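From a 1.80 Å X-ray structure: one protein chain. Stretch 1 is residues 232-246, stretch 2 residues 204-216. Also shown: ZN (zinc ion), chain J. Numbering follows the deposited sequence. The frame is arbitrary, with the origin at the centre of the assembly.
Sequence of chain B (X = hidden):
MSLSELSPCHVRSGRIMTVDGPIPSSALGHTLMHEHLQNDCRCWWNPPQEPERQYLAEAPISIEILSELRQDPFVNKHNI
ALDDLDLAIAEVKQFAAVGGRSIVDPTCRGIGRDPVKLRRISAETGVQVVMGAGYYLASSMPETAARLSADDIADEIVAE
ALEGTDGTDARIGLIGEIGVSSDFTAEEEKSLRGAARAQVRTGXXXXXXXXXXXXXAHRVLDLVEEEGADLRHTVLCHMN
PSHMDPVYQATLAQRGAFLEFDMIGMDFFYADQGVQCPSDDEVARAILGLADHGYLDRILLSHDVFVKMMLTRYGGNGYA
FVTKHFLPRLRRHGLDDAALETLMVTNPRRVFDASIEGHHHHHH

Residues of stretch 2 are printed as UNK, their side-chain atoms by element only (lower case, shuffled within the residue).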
# COMPACT_ATOMS: atom_id res chain seq x y z
N ARG B 232 -20.99 -9.72 21.15
CA ARG B 232 -19.81 -9.79 22.02
C ARG B 232 -19.36 -11.22 22.32
O ARG B 232 -18.23 -11.45 22.76
CB ARG B 232 -20.10 -9.05 23.33
CG ARG B 232 -18.89 -8.40 23.96
CD ARG B 232 -18.47 -7.15 23.21
NE ARG B 232 -17.08 -6.81 23.51
CZ ARG B 232 -16.42 -5.82 22.93
NH1 ARG B 232 -17.02 -5.05 22.03
NH2 ARG B 232 -15.14 -5.61 23.25
N HIS B 233 -20.24 -12.19 22.10
CA HIS B 233 -19.90 -13.59 22.33
C HIS B 233 -20.18 -14.41 21.08
O HIS B 233 -20.57 -15.59 21.15
CB HIS B 233 -20.65 -14.11 23.56
CG HIS B 233 -20.22 -13.46 24.83
ND1 HIS B 233 -19.07 -13.83 25.50
CD2 HIS B 233 -20.71 -12.38 25.50
CE1 HIS B 233 -18.87 -13.01 26.52
NE2 HIS B 233 -19.86 -12.12 26.54
N THR B 234 -20.00 -13.76 19.94
CA THR B 234 -20.16 -14.37 18.62
C THR B 234 -18.76 -14.46 18.03
O THR B 234 -18.03 -13.47 18.01
CB THR B 234 -21.04 -13.51 17.69
OG1 THR B 234 -22.38 -13.46 18.21
CG2 THR B 234 -21.07 -14.10 16.28
N VAL B 235 -18.39 -15.64 17.55
CA VAL B 235 -17.07 -15.86 16.97
C VAL B 235 -17.18 -16.07 15.46
O VAL B 235 -17.92 -16.95 15.01
CB VAL B 235 -16.40 -17.13 17.58
CG1 VAL B 235 -15.05 -17.37 16.91
CG2 VAL B 235 -16.23 -16.95 19.09
N LEU B 236 -16.45 -15.26 14.70
CA LEU B 236 -16.44 -15.38 13.25
C LEU B 236 -15.24 -16.22 12.85
O LEU B 236 -14.10 -15.79 13.03
CB LEU B 236 -16.33 -13.99 12.60
CG LEU B 236 -17.48 -13.02 12.87
CD1 LEU B 236 -17.13 -11.65 12.33
CD2 LEU B 236 -18.76 -13.54 12.23
N CYS B 237 -15.50 -17.41 12.31
CA CYS B 237 -14.44 -18.34 11.91
C CYS B 237 -13.78 -18.06 10.57
O CYS B 237 -14.35 -17.39 9.71
CB CYS B 237 -14.98 -19.77 11.85
SG CYS B 237 -15.66 -20.42 13.40
N HIS B 238 -12.58 -18.60 10.41
CA HIS B 238 -11.83 -18.49 9.16
C HIS B 238 -11.53 -17.08 8.68
O HIS B 238 -11.80 -16.73 7.53
CB HIS B 238 -12.58 -19.28 8.09
CG HIS B 238 -13.07 -20.61 8.58
ND1 HIS B 238 -12.32 -21.43 9.39
CD2 HIS B 238 -14.25 -21.25 8.38
CE1 HIS B 238 -13.01 -22.52 9.67
NE2 HIS B 238 -14.19 -22.44 9.08
N MSE B 239 -10.96 -16.28 9.56
CA MSE B 239 -10.62 -14.91 9.19
C MSE B 239 -9.32 -14.81 8.40
O MSE B 239 -9.11 -13.83 7.68
CB MSE B 239 -10.52 -14.05 10.45
CG MSE B 239 -11.87 -13.90 11.17
SE MSE B 239 -13.27 -13.22 10.02
CE MSE B 239 -12.46 -11.50 9.62
N ASN B 240 -8.47 -15.82 8.52
CA ASN B 240 -7.18 -15.85 7.84
C ASN B 240 -7.14 -15.33 6.40
O ASN B 240 -6.31 -14.49 6.07
CB ASN B 240 -6.59 -17.26 7.85
CG ASN B 240 -6.35 -17.78 9.26
OD1 ASN B 240 -5.21 -18.03 9.66
ND2 ASN B 240 -7.42 -17.96 10.01
N PRO B 241 -8.03 -15.82 5.52
CA PRO B 241 -8.05 -15.38 4.12
C PRO B 241 -8.33 -13.90 3.85
O PRO B 241 -8.03 -13.41 2.76
CB PRO B 241 -9.13 -16.27 3.49
CG PRO B 241 -9.09 -17.51 4.35
CD PRO B 241 -8.99 -16.92 5.73
N SER B 242 -8.90 -13.19 4.82
CA SER B 242 -9.19 -11.77 4.63
C SER B 242 -8.17 -10.87 5.32
O SER B 242 -8.44 -9.70 5.59
CB SER B 242 -10.61 -11.44 5.11
OG SER B 242 -10.82 -11.78 6.47
N HIS B 243 -6.99 -11.43 5.58
CA HIS B 243 -5.90 -10.70 6.22
C HIS B 243 -5.51 -9.42 5.49
O HIS B 243 -5.00 -8.49 6.10
CB HIS B 243 -4.66 -11.59 6.32
CG HIS B 243 -4.02 -11.86 4.99
ND1 HIS B 243 -3.09 -11.00 4.43
CD2 HIS B 243 -4.17 -12.88 4.11
CE1 HIS B 243 -2.71 -11.48 3.26
NE2 HIS B 243 -3.35 -12.62 3.04
N MSE B 244 -5.74 -9.39 4.18
CA MSE B 244 -5.39 -8.24 3.35
C MSE B 244 -6.49 -7.19 3.26
O MSE B 244 -6.42 -6.27 2.44
CB MSE B 244 -5.02 -8.68 1.92
CG MSE B 244 -5.31 -10.13 1.57
SE MSE B 244 -7.20 -10.65 1.57
CE MSE B 244 -7.69 -10.11 -0.27
N ASP B 245 -7.51 -7.33 4.10
CA ASP B 245 -8.63 -6.40 4.11
C ASP B 245 -8.78 -5.90 5.56
O ASP B 245 -9.74 -6.24 6.24
CB ASP B 245 -9.90 -7.12 3.65
CG ASP B 245 -11.02 -6.17 3.28
OD1 ASP B 245 -10.97 -5.00 3.71
OD2 ASP B 245 -11.95 -6.59 2.56
N PRO B 246 -7.82 -5.08 6.04
CA PRO B 246 -7.86 -4.55 7.41
C PRO B 246 -9.11 -3.78 7.81
O PRO B 246 -9.53 -3.83 8.97
CB PRO B 246 -6.58 -3.71 7.49
CG PRO B 246 -6.36 -3.28 6.07
CD PRO B 246 -6.66 -4.55 5.30
N UNK B 204 -25.32 -19.17 25.66
CA UNK B 204 -24.04 -19.78 25.29
C UNK B 204 -23.41 -19.04 24.12
O UNK B 204 -24.10 -18.37 23.35
c UNK B 204 -23.33 -22.31 26.93
c UNK B 204 -24.75 -23.65 25.34
c UNK B 204 -24.51 -22.27 25.97
c UNK B 204 -24.24 -21.24 24.88
N UNK B 205 -22.07 -19.14 23.98
CA UNK B 205 -21.36 -18.47 22.89
C UNK B 205 -21.85 -19.00 21.54
O UNK B 205 -22.33 -20.12 21.45
c UNK B 205 -21.12 -19.79 24.90
c UNK B 205 -19.85 -19.03 24.62
c UNK B 205 -19.90 -18.84 23.14
N UNK B 206 -21.70 -18.18 20.50
CA UNK B 206 -22.12 -18.56 19.15
C UNK B 206 -20.91 -18.48 18.21
O UNK B 206 -20.20 -17.47 18.18
c UNK B 206 -24.36 -19.14 17.03
c UNK B 206 -24.68 -16.66 16.87
c UNK B 206 -23.70 -17.78 17.22
c UNK B 206 -23.22 -17.62 18.66
N UNK B 207 -20.69 -19.54 17.46
CA UNK B 207 -19.56 -19.61 16.53
C UNK B 207 -20.09 -19.84 15.13
O UNK B 207 -20.86 -20.77 14.88
c UNK B 207 -18.63 -20.75 16.94
c UNK B 207 -15.45 -21.32 18.22
se UNK B 207 -16.22 -22.25 16.70
c UNK B 207 -17.37 -20.88 16.06
N UNK B 208 -19.68 -18.98 14.20
CA UNK B 208 -20.14 -19.07 12.83
C UNK B 208 -19.04 -19.29 11.79
O UNK B 208 -18.06 -18.54 11.73
c UNK B 208 -22.05 -17.54 13.44
c UNK B 208 -21.49 -17.92 11.04
c UNK B 208 -20.93 -17.79 12.44
N UNK B 209 -19.24 -20.31 10.97
CA UNK B 209 -18.32 -20.64 9.90
C UNK B 209 -18.53 -19.64 8.77
O UNK B 209 -19.65 -19.43 8.31
c UNK B 209 -18.02 -22.31 8.01
n UNK B 209 -17.52 -22.37 5.87
c UNK B 209 -16.63 -23.12 6.50
c UNK B 209 -18.40 -21.85 6.78
n UNK B 209 -16.91 -23.09 7.79
c UNK B 209 -18.59 -22.05 9.37
N UNK B 210 -17.44 -19.03 8.32
CA UNK B 210 -17.50 -18.06 7.22
C UNK B 210 -16.77 -18.63 6.03
O UNK B 210 -15.86 -19.45 6.17
c UNK B 210 -16.86 -16.75 7.61
c UNK B 210 -17.51 -15.86 8.67
c UNK B 210 -16.65 -14.62 8.96
c UNK B 210 -18.87 -15.45 8.18
N UNK B 211 -17.29 -18.34 4.95
CA UNK B 211 -16.51 -18.52 3.72
C UNK B 211 -15.40 -17.47 3.57
O UNK B 211 -15.72 -16.37 3.14
c UNK B 211 -17.53 -18.25 2.60
c UNK B 211 -18.50 -17.57 4.67
c UNK B 211 -18.48 -17.28 3.19
N UNK B 212 -14.36 -17.80 4.29
CA UNK B 212 -13.22 -16.88 4.42
C UNK B 212 -12.74 -16.01 3.25
O UNK B 212 -12.45 -14.81 3.42
N UNK B 213 -12.87 -16.66 2.04
CA UNK B 213 -12.33 -15.94 0.88
C UNK B 213 -13.40 -15.01 0.34
O UNK B 213 -13.22 -14.44 -0.71
c UNK B 213 -10.37 -18.76 0.89
c UNK B 213 -9.32 -17.14 -0.24
c UNK B 213 -9.31 -20.94 2.26
c UNK B 213 -8.98 -18.99 0.96
c UNK B 213 -11.24 -19.65 1.53
n UNK B 213 -8.36 -17.99 0.25
c UNK B 213 -11.86 -16.93 -0.21
c UNK B 213 -10.71 -20.74 2.21
c UNK B 213 -8.44 -20.08 1.64
c UNK B 213 -10.56 -17.57 0.12
N UNK B 214 -14.51 -14.86 1.05
CA UNK B 214 -15.55 -13.92 0.63
C UNK B 214 -15.66 -12.87 1.74
O UNK B 214 -14.85 -12.88 2.66
c UNK B 214 -17.40 -15.63 -3.25
c UNK B 214 -16.37 -17.48 -2.09
c UNK B 214 -16.89 -14.63 0.39
c UNK B 214 -17.42 -14.90 -2.06
c UNK B 214 -16.88 -16.93 -3.26
c UNK B 214 -16.40 -16.73 -0.90
c UNK B 214 -16.92 -15.44 -0.88
N UNK B 215 -16.65 -11.98 1.66
CA UNK B 215 -16.81 -10.94 2.68
C UNK B 215 -18.26 -10.84 3.16
O UNK B 215 -18.89 -9.79 3.05
c UNK B 215 -16.38 -9.58 2.11
n UNK B 215 -12.56 -9.43 2.04
c UNK B 215 -11.83 -10.50 1.74
c UNK B 215 -14.97 -9.56 1.53
n UNK B 215 -10.63 -10.35 1.20
c UNK B 215 -13.90 -9.47 2.61
n UNK B 215 -12.32 -11.72 1.95
N UNK B 216 -18.79 -11.94 3.70
CA UNK B 216 -20.17 -11.98 4.18
C UNK B 216 -20.33 -11.76 5.69
O UNK B 216 -21.45 -11.81 6.21
c UNK B 216 -21.48 -15.11 2.18
c UNK B 216 -20.81 -13.33 3.81
c UNK B 216 -21.86 -12.70 1.64
c UNK B 216 -20.93 -13.69 2.33
ZN ZN J . -15.60 -24.25 9.01
O HOH W 1 -12.11 -14.30 6.05
O HOH W 2 -9.93 -13.24 0.82
O HOH W 3 -14.10 -25.63 9.61
O HOH W 4 -14.34 -25.01 7.11

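Position 204 carries four carbons forked at the second, directed away from stretch 1: Leu204, buried and without a contact here. At 205 three carbons close a ring onto the backbone N, so this is Pro205; its CA makes a CA-H...O contact with His233 O at 3.5 Å.

Position 206 again has four carbons forked at the second. It is Leu206, a strand residue on the same sheet face as Thr234; its N donates to His233 O (2.9 Å) and its O accepts from Val235 N (2.6 Å). At 207 an unbranched chain runs through two carbons, a selenium and a last carbon, the mark of selenomethionine, Met207. Its flexible thread shares a face with Val235, and its CG lies 3.2 Å from Cys237 SG. Position 208 has one carbon carrying two more: Val208, whose beta-branching suits an extended strand. Its N reaches Val235 O at 2.8 Å, and its O receives Cys237 N at 2.9 Å.

At 209 one carbon leads to a five-membered ring of three carbons and two nitrogens, and one nitrogen sits 2.1 Å from zinc. This is His209, binding through ND1; His238 NE2 binds the same ion at 2.3 Å. His209 ND1 and His238 NE2 are 3.1 Å apart as co-ligands of the zinc, not as a hydrogen-bonded pair.

Position 210 has four carbons forked at the second. As Leu210, it brings CD1 to 3.7 Å from Leu236 CB and 3.8 Å from Met239 SE, an apolar filling. Position 211, three carbons closing a ring onto the backbone N, is Pro211, turned away; it opens a type I turn ending at 214. Position 212 has no side-chain atoms: Gly212. An ideal CB would lie 2.9 Å from His238 O and 3.0 Å from Pro241 CG, both clashes.

At 213 one carbon bears fused rings holding eight carbons and one nitrogen: Trp213. Pro241 CB lies 3.6 Å from the centroid of its five-membered ring, over the face, a CH-pi contact. Position 214, one carbon and a six-carbon ring, is Phe214, exposed and pointing away.

At 215 three carbons, a nitrogen and a carbon with two more nitrogens make Arg215. Its NE forms a salt bridge with Asp245 OD2 (3.0 Å), while Ser242 CB lies over the guanidinium face. Position 216, four carbons forked at the second, is Leu216, out of reach.

The contact thus begins as parallel strand pairing, passes through shared zinc coordination, and ends in a close-packed turn, where water 1 links Gly212 O and His238 O, and a salt bridge.

Stretch 2, residues 204-216: LPLMVHLPGWFRL
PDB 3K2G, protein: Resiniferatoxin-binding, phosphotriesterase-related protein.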